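Local coordinates for protein purine nucleoside phosphorylase (PDB 6DZD) that probably catalyses phosphorolysis of adenosine, inosine and methylthioadenosine and deamination of adenosine, and carries a zinc ion held by four cysteines, at residues I182-G187 against E244-C249; I186-Y191 against R222-E227. All coordinates share one frame; numbering follows the deposited sequence.

Contact 1: I182-G187 against E244-C249; sequences IGPAIG and EVSSLC. With ZN (zinc ion), chain C.
C249 meets the backbone of G187 through its sulfur, the point where this pairing runs into the zinc site. Followed outward, C249 CB lies 3.9 Å from G187 N, and SG comes closer. With SG anti to the backbone N (chi1 177°), C249 SG ligates the zinc ion at 2.3 Å. C249 SG also accepts a nearly straight hydrogen bond from G187 N at 3.1 Å. Such an N-H...S bond to a metal thiolate would be expected to draw off some of the negative charge on the thiolate sulfur. C189, C190 and C252 complete the four-cysteine site.

At the other end the segments pair as parallel strands. I182 N donates to E244 O at 2.9 Å, and S246 N returns a bond to I182 O at 2.8 Å. Between these bonds the side chains of I182 and V245 lie side by side and point the same way, I182 CD1 meeting V245 CG2 at 3.9 Å. Past the strand ends, S246 CB packs against the G183 carbonyl carbon, while S246 OG accepts from L248 N at 3.3 Å, which defines an ST turn. An alanine here would probably leave L248 N without this acceptor and the turn less firmly set. Farther along, P184 CB rests against L248 CB.

In the fold, strand 243-245 is an outermost strand of its six-stranded mixed sheet, beside 179-182, whose other neighbour is 133-139. Helix 225-236 packs on I182 and V245, and F7 of strand 7-10, from the other six-stranded sheet, touches P184 and S246.

Contact 2: I186-Y191 against R222-E227; sequences IGSCCY and RLELKE. With ZN (zinc ion), chain C.
The Y191 ring and the R222 guanidinium are the flat groups here, and they meet the opposite segment differently. They join the zinc-binding loop of a Cys4 site, to which 186-191 gives C189 SG and C190 SG and which C249 and C252 complete, to the turn from strand 220-223 into helix 225-236, with E224 at the N-cap position. L223 O lies at the ring's edge, in its plane, 3.6 Å from Y191 CD2. L225 CD1 approaches Y191 CE2 obliquely, and L223 CD2 also touches CE2. At the edge of the guanidinium lies S188 O, which accepts from R222 NH1 at 2.8 Å with the oxygen only 5° out of the guanidinium plane.

The E224 carboxylate reaches back to S188: CG is anti to the backbone N and the chain bends at chi2 (78°), which turns OE1 toward the loop. E224 OE1 accepts two bonds, from S188 OG at 2.7 Å nearly along its C-O axis and from S188 N at 3.0 Å from above the carboxylate plane. The serine just before the zinc ligand C189 is therefore held by both its amide and its hydroxyl, consistent with a second-shell role in placing the zinc loop.

Beyond the cysteines the loop enters strand 192-193, which pairs antiparallel with 220-223; here L223 N donates to Y191 O at 3.3 Å. A water also bridges within the turn: it donates to L223 O and accepts from L225 N, its oxygen 3.0 Å from L225 N.

Both contacts draw on the chain leaving strand 179-182, share I186 and G187, and supply ligands to the same zinc ion, one from contact 1 and two from contact 2. Their settings differ. Contact 1 is largely buried, about 10 Å from the chain centre to its own centre, and relies on backbone pairing, apolar packing and an amide-to-thiolate bond. Contact 2, centred about 15 Å out, is only partly buried and uses charged side chains, a carboxylate and a guanidinium, to hold the loop backbone. K226 ties them together: from helix 225-236 its NZ probably hydrogen-bonds to S246 O and L248 O, each 2.8 Å from K226 NZ.

Contact 1: I182-G187 against E244-C249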
loop_
_atom_site.group_PDB
_atom_site.type_symbol
_atom_site.label_atom_id
_atom_site.label_comp_id
_atom_site.label_asym_id
_atom_site.label_seq_id
_atom_site.Cartn_x
_atom_site.Cartn_y
_atom_site.Cartn_z
ATOM N N ILE A 182 5.601 -6.294 -1.042
ATOM C CA ILE A 182 4.606 -5.799 -1.996
ATOM C C ILE A 182 3.324 -6.607 -1.789
ATOM O O ILE A 182 3.332 -7.841 -1.895
ATOM C CB ILE A 182 5.114 -5.890 -3.448
ATOM C CG1 ILE A 182 6.321 -4.972 -3.639
ATOM C CG2 ILE A 182 4.038 -5.515 -4.430
ATOM C CD1 ILE A 182 6.974 -5.057 -5.010
ATOM N N GLY A 183 2.228 -5.909 -1.476
ATOM C CA GLY A 183 0.993 -6.533 -1.059
ATOM C C GLY A 183 0.031 -6.812 -2.199
ATOM O O GLY A 183 0.369 -6.681 -3.384
ATOM N N PRO A 184 -1.194 -7.207 -1.850
ATOM C CA PRO A 184 -2.218 -7.461 -2.871
ATOM C C PRO A 184 -2.503 -6.216 -3.694
ATOM O O PRO A 184 -2.756 -5.135 -3.158
ATOM C CB PRO A 184 -3.444 -7.887 -2.053
ATOM C CG PRO A 184 -2.893 -8.414 -0.812
ATOM C CD PRO A 184 -1.655 -7.596 -0.510
ATOM N N ALA A 185 -2.391 -6.378 -5.008
ATOM C CA ALA A 185 -2.730 -5.357 -5.974
ATOM C C ALA A 185 -3.204 -6.067 -7.236
ATOM O O ALA A 185 -3.110 -7.300 -7.355
ATOM C CB ALA A 185 -1.543 -4.437 -6.243
ATOM N N ILE A 186 -3.695 -5.268 -8.192
ATOM C CA ILE A 186 -4.212 -5.812 -9.446
ATOM C C ILE A 186 -3.072 -6.412 -10.265
ATOM O O ILE A 186 -2.038 -5.771 -10.502
ATOM C CB ILE A 186 -4.980 -4.726 -10.222
ATOM C CG1 ILE A 186 -5.733 -5.320 -11.403
ATOM C CG2 ILE A 186 -4.073 -3.604 -10.703
ATOM C CD1 ILE A 186 -6.744 -4.359 -11.982
ATOM N N GLY A 187 -3.260 -7.661 -10.713
ATOM C CA GLY A 187 -2.248 -8.319 -11.508
ATOM C C GLY A 187 -2.332 -7.919 -12.963
ATOM O O GLY A 187 -3.337 -7.357 -13.415
ATOM N N GLU A 244 9.620 -9.506 -0.905
ATOM C CA GLU A 244 8.615 -10.544 -1.089
ATOM C C GLU A 244 7.373 -9.924 -1.716
ATOM O O GLU A 244 6.816 -8.956 -1.185
ATOM C CB GLU A 244 8.284 -11.239 0.240
ATOM C CG GLU A 244 9.489 -11.838 0.986
ATOM C CD GLU A 244 9.886 -13.202 0.474
ATOM O OE1 GLU A 244 9.563 -13.520 -0.704
ATOM O OE2 GLU A 244 10.505 -13.973 1.260
ATOM N N VAL A 245 6.943 -10.490 -2.838
ATOM C CA VAL A 245 5.805 -9.998 -3.606
ATOM C C VAL A 245 4.638 -10.958 -3.428
ATOM O O VAL A 245 4.728 -12.128 -3.803
ATOM C CB VAL A 245 6.170 -9.852 -5.084
ATOM C CG1 VAL A 245 4.987 -9.352 -5.859
ATOM C CG2 VAL A 245 7.388 -8.931 -5.217
ATOM N N SER A 246 3.537 -10.453 -2.880
ATOM C CA SER A 246 2.310 -11.227 -2.775
ATOM C C SER A 246 1.758 -11.524 -4.164
ATOM O O SER A 246 1.720 -10.645 -5.028
ATOM C CB SER A 246 1.282 -10.453 -1.951
ATOM O OG SER A 246 -0.002 -11.042 -2.026
ATOM N N SER A 247 1.342 -12.765 -4.390
ATOM C CA SER A 247 0.798 -13.130 -5.689
ATOM C C SER A 247 -0.681 -12.784 -5.835
ATOM O O SER A 247 -1.214 -12.878 -6.950
ATOM C CB SER A 247 1.004 -14.619 -5.923
ATOM O OG SER A 247 0.402 -15.335 -4.866
ATOM N N LEU A 248 -1.320 -12.295 -4.770
ATOM C CA LEU A 248 -2.758 -12.074 -4.785
ATOM C C LEU A 248 -3.121 -10.896 -5.686
ATOM O O LEU A 248 -2.511 -9.828 -5.621
ATOM C CB LEU A 248 -3.278 -11.840 -3.362
ATOM C CG LEU A 248 -3.203 -13.051 -2.409
ATOM C CD1 LEU A 248 -3.652 -12.662 -1.009
ATOM C CD2 LEU A 248 -3.995 -14.257 -2.899
ATOM N N CYS A 249 -4.096 -11.115 -6.555
ATOM C CA CYS A 249 -4.643 -10.090 -7.431
ATOM C C CYS A 249 -5.958 -9.581 -6.844
ATOM O O CYS A 249 -6.870 -10.367 -6.565
ATOM C CB CYS A 249 -4.850 -10.655 -8.836
ATOM S SG CYS A 249 -5.608 -9.525 -9.996
HETATM ZN ZN ZN C . -6.177 -10.795 -11.795
#

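Contact 2: I186-Y191 against R222-E227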
loop_
_atom_site.group_PDB
_atom_site.type_symbol
_atom_site.label_atom_id
_atom_site.label_comp_id
_atom_site.label_asym_id
_atom_site.label_seq_id
_atom_site.Cartn_x
_atom_site.Cartn_y
_atom_site.Cartn_z
ATOM N N ILE A 186 -3.695 -5.268 -8.192
ATOM C CA ILE A 186 -4.212 -5.812 -9.446
ATOM C C ILE A 186 -3.072 -6.412 -10.265
ATOM O O ILE A 186 -2.038 -5.771 -10.502
ATOM C CB ILE A 186 -4.980 -4.726 -10.222
ATOM C CG1 ILE A 186 -5.733 -5.320 -11.403
ATOM C CG2 ILE A 186 -4.073 -3.604 -10.703
ATOM C CD1 ILE A 186 -6.744 -4.359 -11.982
ATOM N N GLY A 187 -3.260 -7.661 -10.713
ATOM C CA GLY A 187 -2.248 -8.319 -11.508
ATOM C C GLY A 187 -2.332 -7.919 -12.963
ATOM O O GLY A 187 -3.337 -7.357 -13.415
ATOM N N SER A 188 -1.250 -8.226 -13.698
ATOM C CA SER A 188 -1.250 -7.980 -15.132
ATOM C C SER A 188 -2.331 -8.793 -15.812
ATOM O O SER A 188 -2.801 -8.407 -16.883
ATOM C CB SER A 188 0.124 -8.275 -15.739
ATOM O OG SER A 188 0.504 -9.623 -15.555
ATOM N N CYS A 189 -2.789 -9.860 -15.155
ATOM C CA CYS A 189 -3.909 -10.640 -15.651
ATOM C C CYS A 189 -5.132 -9.775 -15.914
ATOM O O CYS A 189 -5.867 -10.026 -16.868
ATOM C CB CYS A 189 -4.261 -11.740 -14.656
ATOM S SG CYS A 189 -4.192 -11.212 -12.942
ATOM N N CYS A 190 -5.359 -8.737 -15.110
ATOM C CA CYS A 190 -6.580 -7.947 -15.237
ATOM C C CYS A 190 -6.331 -6.479 -15.556
ATOM O O CYS A 190 -7.272 -5.691 -15.445
ATOM C CB CYS A 190 -7.428 -8.005 -13.962
ATOM S SG CYS A 190 -7.431 -9.564 -13.088
ATOM N N TYR A 191 -5.108 -6.067 -15.900
ATOM C CA TYR A 191 -4.785 -4.639 -15.985
ATOM C C TYR A 191 -4.194 -4.280 -17.349
ATOM O O TYR A 191 -3.080 -4.707 -17.682
ATOM C CB TYR A 191 -3.820 -4.245 -14.869
ATOM C CG TYR A 191 -3.628 -2.749 -14.739
ATOM C CD1 TYR A 191 -4.726 -1.891 -14.721
ATOM C CD2 TYR A 191 -2.350 -2.186 -14.630
ATOM C CE1 TYR A 191 -4.559 -0.519 -14.593
ATOM C CE2 TYR A 191 -2.183 -0.816 -14.511
ATOM C CZ TYR A 191 -3.292 0.013 -14.490
ATOM O OH TYR A 191 -3.152 1.386 -14.381
ATOM N N ARG A 222 -0.588 -4.880 -21.551
ATOM C CA ARG A 222 -0.715 -5.549 -20.269
ATOM C C ARG A 222 0.447 -5.085 -19.405
ATOM O O ARG A 222 1.578 -4.988 -19.885
ATOM C CB ARG A 222 -0.649 -7.057 -20.483
ATOM C CG ARG A 222 -1.418 -7.878 -19.520
ATOM C CD ARG A 222 -1.899 -9.170 -20.176
ATOM N NE ARG A 222 -3.149 -8.997 -20.922
ATOM C CZ ARG A 222 -4.348 -8.732 -20.387
ATOM N NH1 ARG A 222 -4.505 -8.574 -19.075
ATOM N NH2 ARG A 222 -5.406 -8.624 -21.174
ATOM N N LEU A 223 0.177 -4.811 -18.132
ATOM C CA LEU A 223 1.168 -4.180 -17.264
ATOM C C LEU A 223 1.112 -4.787 -15.869
ATOM O O LEU A 223 0.034 -4.870 -15.275
ATOM C CB LEU A 223 0.932 -2.664 -17.201
ATOM C CG LEU A 223 1.771 -1.832 -16.229
ATOM C CD1 LEU A 223 3.245 -2.064 -16.495
ATOM C CD2 LEU A 223 1.395 -0.365 -16.342
ATOM N N GLU A 224 2.269 -5.211 -15.352
ATOM C CA GLU A 224 2.398 -5.771 -14.003
ATOM C C GLU A 224 3.005 -4.719 -13.067
ATOM O O GLU A 224 4.228 -4.569 -12.987
ATOM C CB GLU A 224 3.245 -7.036 -14.048
ATOM C CG GLU A 224 3.468 -7.693 -12.702
ATOM C CD GLU A 224 2.256 -8.483 -12.249
ATOM O OE1 GLU A 224 1.566 -9.091 -13.096
ATOM O OE2 GLU A 224 2.000 -8.502 -11.032
ATOM N N LEU A 225 2.149 -4.001 -12.338
ATOM C CA LEU A 225 2.629 -2.865 -11.552
ATOM C C LEU A 225 3.492 -3.293 -10.368
ATOM O O LEU A 225 4.341 -2.516 -9.913
ATOM C CB LEU A 225 1.440 -2.045 -11.062
ATOM C CG LEU A 225 0.777 -1.211 -12.143
ATOM C CD1 LEU A 225 -0.466 -0.576 -11.590
ATOM C CD2 LEU A 225 1.779 -0.176 -12.695
ATOM N N LYS A 226 3.280 -4.509 -9.847
ATOM C CA LYS A 226 4.123 -5.013 -8.766
ATOM C C LYS A 226 5.561 -5.198 -9.234
ATOM O O LYS A 226 6.506 -5.002 -8.463
ATOM C CB LYS A 226 3.581 -6.348 -8.253
ATOM C CG LYS A 226 2.198 -6.345 -7.622
ATOM C CD LYS A 226 1.846 -7.764 -7.191
ATOM C CE LYS A 226 0.379 -7.925 -6.923
ATOM N NZ LYS A 226 -0.008 -9.364 -6.847
ATOM N N GLU A 227 5.742 -5.602 -10.489
ATOM C CA GLU A 227 7.078 -5.935 -10.965
ATOM C C GLU A 227 7.904 -4.684 -11.215
ATOM O O GLU A 227 9.112 -4.673 -10.958
ATOM C CB GLU A 227 6.981 -6.799 -12.224
ATOM C CG GLU A 227 8.312 -7.264 -12.786
ATOM C CD GLU A 227 9.113 -8.156 -11.831
ATOM O OE1 GLU A 227 8.577 -8.598 -10.775
ATOM O OE2 GLU A 227 10.296 -8.413 -12.163
HETATM ZN ZN ZN C . -6.177 -10.795 -11.795
HETATM O O HOH W 1 -0.838 -4.534 -12.340
#